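Local coordinates for protein positive phenol-degradative gene regulator (Ralstonia sp. E2, PDB 5FRY) that senses phenols through this N-terminal domain and, as a sigma54-type enhancer-binding activator, probably turns on transcription of phenol-degradation genes, at residues L101-I104 / R109-P112; E80-M85 / F92-M97. All coordinates share one frame; numbering follows the deposited sequence.

Interaction 1. Residues L101-I104 / R109-P112; sequences LHTI and RVTP. With ERH (3,4-dimethylphenol), chain D.
Thr103 and Val110 meet where helix 97-104 turns through a short loop into strand 109-118, an outermost strand, within this chain, of the antiparallel sheet. This helix-to-strand turn forms part of the phenol pocket in the sensory domain of PoxR.

Between the two segments the contact is van der Waals. Thr103 OG1 lies 3.7 Å from Val110 CG2, and the two side chains run obliquely to one another. CG2 is the valine branch beside the backbone N, and it also comes within 4.1 Å of His102 CB. The other branch, CG1, stands anti to the backbone N (chi1 -163°) and is thereby carried to the ligand. Arg109 adds only a backbone touch, its CA near the threonine hydroxyl, and its CB points away from the helix.

The threonine hydroxyl is satisfied within the turn. Thr103 OG1 hydrogen-bonds Pro99 O, one helical turn earlier, and makes a weak hydrogen bond with Val108 O. Val110 N is buried without a partner; it is 3.7 Å from Thr103 OG1, too far for a bond. Arg109 and Thr111 instead pair their backbones with Glu131 and Leu129 of strand 123-131.

The ligand is met from both segments. His102 presents a ring edge, near the ring plane, to the phenol oxygen O01. The modelled ND1 to O01 separation is too short to be relied on. Tyr157 of helix 152-166 stacks on the imidazole. On the strand side, Val110 CG1 touches ring carbon C05 of the dimethylphenol at 3.7 Å.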
ATOM      1  N   LEU A 101       1.544 -15.169   5.355  1.00 31.32           N
ATOM      2  CA  LEU A 101       1.575 -14.150   4.328  1.00 29.01           C
ATOM      3  C   LEU A 101       1.355 -12.768   4.914  1.00 30.77           C
ATOM      4  O   LEU A 101       2.029 -11.855   4.553  1.00 32.95           O
ATOM      5  CB  LEU A 101       0.598 -14.464   3.227  1.00 26.93           C
ATOM      6  CG  LEU A 101       1.012 -15.462   2.179  1.00 32.32           C
ATOM      7  CD1 LEU A 101      -0.141 -16.077   1.420  1.00 32.22           C
ATOM      8  CD2 LEU A 101       1.995 -14.817   1.239  1.00 39.48           C
ATOM      9  N   HIS A 102       0.404 -12.648   5.836  1.00 26.82           N
ATOM     10  CA  HIS A 102       0.132 -11.371   6.485  1.00 33.31           C
ATOM     11  C   HIS A 102       1.392 -10.810   7.138  1.00 31.93           C
ATOM     12  O   HIS A 102       1.622  -9.600   7.131  1.00 33.82           O
ATOM     13  CB  HIS A 102      -0.977 -11.526   7.528  1.00 32.29           C
ATOM     14  CG  HIS A 102      -2.005 -10.439   7.481  1.00 24.08           C
ATOM     15  ND1 HIS A 102      -3.083 -10.397   8.340  1.00 23.68           N
ATOM     16  CD2 HIS A 102      -2.121  -9.354   6.680  1.00 27.96           C
ATOM     17  CE1 HIS A 102      -3.818  -9.333   8.070  1.00 25.00           C
ATOM     18  NE2 HIS A 102      -3.256  -8.683   7.066  1.00 23.98           N
ATOM     19  N   THR A 103       2.205 -11.699   7.699  1.00 32.48           N
ATOM     20  CA  THR A 103       3.429 -11.317   8.342  1.00 36.30           C
ATOM     21  C   THR A 103       4.476 -10.907   7.336  1.00 34.43           C
ATOM     22  O   THR A 103       5.056  -9.868   7.476  1.00 33.29           O
ATOM     23  CB  THR A 103       3.951 -12.422   9.265  1.00 36.61           C
ATOM     24  OG1 THR A 103       2.920 -12.851  10.124  1.00 35.13           O
ATOM     25  CG2 THR A 103       5.050 -11.925  10.130  1.00 37.33           C
ATOM     26  N   ILE A 104       4.662 -11.703   6.291  1.00 35.69           N
ATOM     27  CA  ILE A 104       5.651 -11.401   5.262  1.00 34.70           C
ATOM     28  C   ILE A 104       5.397 -10.032   4.668  1.00 31.63           C
ATOM     29  O   ILE A 104       6.332  -9.312   4.321  1.00 32.92           O
ATOM     30  CB  ILE A 104       5.647 -12.444   4.137  1.00 32.89           C
ATOM     31  CG1 ILE A 104       6.201 -13.776   4.662  1.00 40.29           C
ATOM     32  CG2 ILE A 104       6.458 -11.946   2.934  1.00 32.28           C
ATOM     33  CD1 ILE A 104       5.953 -14.978   3.738  1.00 42.24           C
ATOM     34  N   ARG A 109       2.164  -9.179  13.097  1.00 38.89           N
ATOM     35  CA  ARG A 109       2.734 -10.412  13.587  1.00 37.73           C
ATOM     36  C   ARG A 109       1.615 -11.293  14.137  1.00 38.10           C
ATOM     37  O   ARG A 109       0.978 -10.977  15.147  1.00 38.33           O
ATOM     38  CB  ARG A 109       3.767 -10.123  14.666  1.00 44.08           C
ATOM     39  CG  ARG A 109       4.083 -11.312  15.512  1.00 45.35           C
ATOM     40  CD  ARG A 109       4.949 -12.303  14.764  1.00 47.89           C
ATOM     41  NE  ARG A 109       5.379 -13.391  15.639  1.00 43.76           N
ATOM     42  CZ  ARG A 109       6.041 -13.214  16.775  1.00 48.61           C
ATOM     43  NH1 ARG A 109       6.345 -11.987  17.187  1.00 48.39           N
ATOM     44  NH2 ARG A 109       6.397 -14.263  17.503  1.00 50.86           N
ATOM     45  N   VAL A 110       1.381 -12.396  13.454  1.00 38.71           N
ATOM     46  CA  VAL A 110       0.205 -13.210  13.722  1.00 39.93           C
ATOM     47  C   VAL A 110       0.578 -14.443  14.512  1.00 39.06           C
ATOM     48  O   VAL A 110       1.580 -15.097  14.217  1.00 40.09           O
ATOM     49  CB  VAL A 110      -0.491 -13.621  12.419  1.00 32.45           C
ATOM     50  CG1 VAL A 110      -1.909 -14.102  12.711  1.00 37.79           C
ATOM     51  CG2 VAL A 110      -0.530 -12.464  11.455  1.00 31.07           C
ATOM     52  N   THR A 111      -0.203 -14.736  15.547  1.00 39.39           N
ATOM     53  CA  THR A 111      -0.055 -15.992  16.271  1.00 42.85           C
ATOM     54  C   THR A 111      -1.408 -16.663  16.376  1.00 41.53           C
ATOM     55  O   THR A 111      -2.311 -16.142  17.031  1.00 41.58           O
ATOM     56  CB  THR A 111       0.540 -15.787  17.681  1.00 44.69           C
ATOM     57  OG1 THR A 111       1.853 -15.234  17.562  1.00 46.35           O
ATOM     58  CG2 THR A 111       0.614 -17.117  18.436  1.00 42.15           C
ATOM     59  N   PRO A 112      -1.561 -17.813  15.702  1.00 41.83           N
ATOM     60  CA  PRO A 112      -2.802 -18.578  15.827  1.00 44.29           C
ATOM     61  C   PRO A 112      -2.917 -19.110  17.246  1.00 47.40           C
ATOM     62  O   PRO A 112      -1.918 -19.558  17.816  1.00 48.14           O
ATOM     63  CB  PRO A 112      -2.646 -19.705  14.803  1.00 44.37           C
ATOM     64  CG  PRO A 112      -1.177 -19.816  14.554  1.00 44.27           C
ATOM     65  CD  PRO A 112      -0.581 -18.458  14.808  1.00 46.22           C
TER
HETATM   66  O01 ERH D1209      -3.894 -11.980   9.596  1.00 33.33           O
HETATM   67  C02 ERH D1209      -5.843 -15.041  10.649  1.00 38.02           C
HETATM   68  C03 ERH D1209      -5.906 -14.808   8.183  1.00 39.04           C
HETATM   69  C04 ERH D1209      -6.269 -15.523   9.466  1.00 40.55           C
HETATM   70  C05 ERH D1209      -5.000 -13.785  10.696  1.00 34.71           C
HETATM   71  C06 ERH D1209      -5.156 -13.689   8.223  1.00 37.10           C
HETATM   72  C07 ERH D1209      -4.677 -13.149   9.553  1.00 37.84           C
HETATM   73  C08 ERH D1209      -6.205 -15.755  11.933  1.00 40.86           C
HETATM   74  C09 ERH D1209      -6.386 -15.350   6.853  1.00 38.61           C

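Interaction 2. Residues E80-M85 / F92-M97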
ATOM      1  N   GLU A  80      -5.319 -17.703  -3.162  1.00 30.06           N
ATOM      2  CA  GLU A  80      -5.087 -18.309  -4.477  1.00 36.05           C
ATOM      3  C   GLU A  80      -3.659 -18.801  -4.577  1.00 36.07           C
ATOM      4  O   GLU A  80      -3.400 -19.848  -5.180  1.00 36.75           O
ATOM      5  CB  GLU A  80      -5.369 -17.320  -5.611  1.00 35.43           C
ATOM      6  CG  GLU A  80      -6.823 -16.915  -5.716  1.00 35.98           C
ATOM      7  CD  GLU A  80      -7.037 -15.766  -6.686  1.00 38.77           C
ATOM      8  OE1 GLU A  80      -6.045 -15.296  -7.300  1.00 36.55           O
ATOM      9  OE2 GLU A  80      -8.197 -15.324  -6.830  1.00 45.28           O
ATOM     10  N   LEU A  81      -2.737 -18.036  -3.998  1.00 31.55           N
ATOM     11  CA  LEU A  81      -1.336 -18.421  -3.975  1.00 37.87           C
ATOM     12  C   LEU A  81      -1.157 -19.666  -3.103  1.00 39.26           C
ATOM     13  O   LEU A  81      -0.420 -20.583  -3.466  1.00 42.73           O
ATOM     14  CB  LEU A  81      -0.459 -17.261  -3.482  1.00 34.53           C
ATOM     15  CG  LEU A  81       1.012 -17.566  -3.194  1.00 36.30           C
ATOM     16  CD1 LEU A  81       1.652 -18.205  -4.416  1.00 38.14           C
ATOM     17  CD2 LEU A  81       1.783 -16.323  -2.783  1.00 31.30           C
ATOM     18  N   ALA A  82      -1.859 -19.716  -1.976  1.00 35.55           N
ATOM     19  CA  ALA A  82      -1.710 -20.821  -1.035  1.00 41.01           C
ATOM     20  C   ALA A  82      -2.266 -22.110  -1.621  1.00 38.41           C
ATOM     21  O   ALA A  82      -1.716 -23.189  -1.409  1.00 40.93           O
ATOM     22  CB  ALA A  82      -2.399 -20.498   0.287  1.00 35.23           C
ATOM     23  N   LYS A  83      -3.358 -21.994  -2.359  1.00 36.03           N
ATOM     24  CA  LYS A  83      -3.984 -23.165  -2.970  1.00 36.16           C
ATOM     25  C   LYS A  83      -3.066 -23.828  -4.006  1.00 41.99           C
ATOM     26  O   LYS A  83      -3.250 -25.004  -4.316  1.00 51.29           O
ATOM     27  CB  LYS A  83      -5.318 -22.789  -3.626  1.00 31.95           C
ATOM     28  CG  LYS A  83      -6.525 -22.702  -2.687  1.00 36.66           C
ATOM     29  CD  LYS A  83      -7.553 -21.808  -3.345  1.00 40.43           C
ATOM     30  CE  LYS A  83      -8.818 -21.630  -2.546  1.00 37.98           C
ATOM     31  NZ  LYS A  83      -9.918 -21.170  -3.474  1.00 40.99           N
ATOM     32  N   THR A  84      -2.091 -23.081  -4.512  1.00 45.10           N
ATOM     33  CA  THR A  84      -1.117 -23.626  -5.450  1.00 42.10           C
ATOM     34  C   THR A  84      -0.213 -24.628  -4.740  1.00 45.87           C
ATOM     35  O   THR A  84      -0.055 -25.763  -5.188  1.00 49.87           O
ATOM     36  CB  THR A  84      -0.252 -22.518  -6.077  1.00 43.50           C
ATOM     37  OG1 THR A  84       0.155 -21.593  -5.061  1.00 45.37           O
ATOM     38  CG2 THR A  84      -1.035 -21.774  -7.150  1.00 44.78           C
ATOM     39  N   MET A  85       0.373 -24.199  -3.628  1.00 46.06           N
ATOM     40  CA  MET A  85       1.218 -25.069  -2.817  1.00 51.43           C
ATOM     41  C   MET A  85       0.371 -25.792  -1.776  1.00 54.40           C
ATOM     42  O   MET A  85       0.295 -25.373  -0.622  1.00 57.80           O
ATOM     43  CB  MET A  85       2.321 -24.262  -2.133  1.00 49.25           C
ATOM     44  CG  MET A  85       1.810 -23.123  -1.264  1.00 53.41           C
ATOM     45  SD  MET A  85       2.924 -21.705  -1.249  1.00 68.91           S
ATOM     46  CE  MET A  85       2.204 -20.696  -2.542  1.00 56.61           C
ATOM     47  N   PHE A  92      -4.978 -27.302   8.147  1.00 42.29           N
ATOM     48  CA  PHE A  92      -4.399 -26.303   9.033  1.00 43.94           C
ATOM     49  C   PHE A  92      -3.160 -25.689   8.396  1.00 41.08           C
ATOM     50  O   PHE A  92      -2.901 -24.489   8.542  1.00 37.08           O
ATOM     51  CB  PHE A  92      -4.052 -26.906  10.396  1.00 45.64           C
ATOM     52  CG  PHE A  92      -3.157 -26.031  11.223  1.00 44.72           C
ATOM     53  CD1 PHE A  92      -3.668 -24.934  11.900  1.00 45.49           C
ATOM     54  CD2 PHE A  92      -1.795 -26.299  11.313  1.00 45.37           C
ATOM     55  CE1 PHE A  92      -2.836 -24.120  12.656  1.00 48.34           C
ATOM     56  CE2 PHE A  92      -0.960 -25.488  12.067  1.00 48.88           C
ATOM     57  CZ  PHE A  92      -1.482 -24.400  12.736  1.00 51.31           C
ATOM     58  N   GLY A  93      -2.390 -26.515   7.697  1.00 44.25           N
ATOM     59  CA  GLY A  93      -1.222 -26.037   6.977  1.00 37.52           C
ATOM     60  C   GLY A  93      -1.629 -25.029   5.923  1.00 45.29           C
ATOM     61  O   GLY A  93      -0.939 -24.029   5.702  1.00 40.79           O
ATOM     62  N   MET A  94      -2.761 -25.294   5.281  1.00 40.11           N
ATOM     63  CA  MET A  94      -3.325 -24.378   4.303  1.00 43.17           C
ATOM     64  C   MET A  94      -3.728 -23.058   4.959  1.00 38.87           C
ATOM     65  O   MET A  94      -3.360 -21.975   4.497  1.00 38.31           O
ATOM     66  CB  MET A  94      -4.536 -25.012   3.613  1.00 42.82           C
ATOM     67  CG  MET A  94      -4.233 -26.299   2.879  1.00 52.95           C
ATOM     68  SD  MET A  94      -2.931 -26.089   1.640  1.00 57.13           S
ATOM     69  CE  MET A  94      -3.514 -24.631   0.767  1.00 49.13           C
ATOM     70  N   LEU A  95      -4.509 -23.167   6.028  1.00 40.23           N
ATOM     71  CA  LEU A  95      -4.961 -22.015   6.791  1.00 36.43           C
ATOM     72  C   LEU A  95      -3.775 -21.185   7.259  1.00 38.31           C
ATOM     73  O   LEU A  95      -3.758 -19.960   7.109  1.00 36.97           O
ATOM     74  CB  LEU A  95      -5.801 -22.477   7.983  1.00 36.80           C
ATOM     75  CG  LEU A  95      -6.394 -21.461   8.961  1.00 33.31           C
ATOM     76  CD1 LEU A  95      -5.335 -20.910   9.920  1.00 35.25           C
ATOM     77  CD2 LEU A  95      -7.084 -20.331   8.220  1.00 37.03           C
ATOM     78  N   GLU A  96      -2.767 -21.875   7.792  1.00 35.81           N
ATOM     79  CA  GLU A  96      -1.624 -21.226   8.417  1.00 41.75           C
ATOM     80  C   GLU A  96      -0.813 -20.376   7.443  1.00 38.31           C
ATOM     81  O   GLU A  96       0.041 -19.588   7.866  1.00 33.33           O
ATOM     82  CB  GLU A  96      -0.714 -22.275   9.078  1.00 44.02           C
ATOM     83  CG  GLU A  96       0.498 -21.668   9.792  1.00 45.40           C
ATOM     84  CD  GLU A  96       1.263 -22.665  10.656  1.00 49.72           C
ATOM     85  OE1 GLU A  96       1.682 -23.717  10.129  1.00 55.21           O
ATOM     86  OE2 GLU A  96       1.446 -22.391  11.865  1.00 52.34           O
ATOM     87  N   MET A  97      -1.072 -20.527   6.150  1.00 39.90           N
ATOM     88  CA  MET A  97      -0.350 -19.734   5.173  1.00 37.82           C
ATOM     89  C   MET A  97      -0.868 -18.294   5.192  1.00 34.76           C
ATOM     90  O   MET A  97      -0.104 -17.361   4.947  1.00 37.87           O
ATOM     91  CB  MET A  97      -0.454 -20.359   3.780  1.00 33.94           C
ATOM     92  CG  MET A  97       0.560 -21.480   3.543  1.00 41.02           C
ATOM     93  SD  MET A  97       0.417 -22.365   1.952  1.00 49.30           S
ATOM     94  CE  MET A  97      -1.117 -23.235   2.206  1.00 45.73           C
TER
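Ala82 and Met97 form the close part of this contact, where the end of helix 60-84 packs against Met94 of helix 91-95 and Met97 at the start of helix 97-104. The packing is apolar and rich in methionine. Ala82 CB points at the partner segment and meets Met97 CE at 3.6 Å. Met97 CG is anti to the carbonyl carbon (chi1 -83°), and the chain then bends at its last torsion (chi3 -69°), which puts both sulfur and methyl over the alanine. The small alanine side chain allows this approach, with CA atoms of Ala82 and Met97 6.4 Å apart.

Met85 extends the patch along the chain. Its CG lies 3.6 Å from Met97 SD, and the two chains slide past each other in opposite directions. Met94 comes in beside Met97. Its chain is bent at chi2 and chi3, and this fold brings CE to 3.2 Å from Ala82 O, a tight van der Waals touch. Met94 SD makes a longer buried touch, 4.0 Å from Met85 O.

The contact is looser toward solvent. Lys83 is exposed and directs its CB away, so that only its backbone comes near, with CA 4.0 Å from Met94 CE. Its NZ hydrogen-bonds Ala164 O of helix 152-166.

Two neighbouring helices and a strand pack around the contact. Tyr161 of helix 152-166 packs on Ala82 and Met97 and hydrogen-bonds Met94 O through its hydroxyl. Leu19 of helix 15-20 lies on Met85 and Met97, while Leu95 faces Tyr124 and Phe128 of strand 123-131.

The two contacts follow in series along the chain, interaction 2 closing before interaction 1 opens. Their centres are about 13 Å apart. The segments adjoin in sequence but do not otherwise touch. Helix 97-104 links them: its first residue belongs to 92-97 and its last turn to 101-104. Both lie in the activator of aromatic catabolism region of the sensory domain, and both pack against helices 15-20 and 152-166. Interaction 1 lines the phenol pocket directly. Interaction 2 is structural packing away from the ligand and zinc sites, though the Met97 side chain is about 8 Å from the ligand. Tyr161, itself a pocket residue, packs on interaction 2 and so connects it to the pocket.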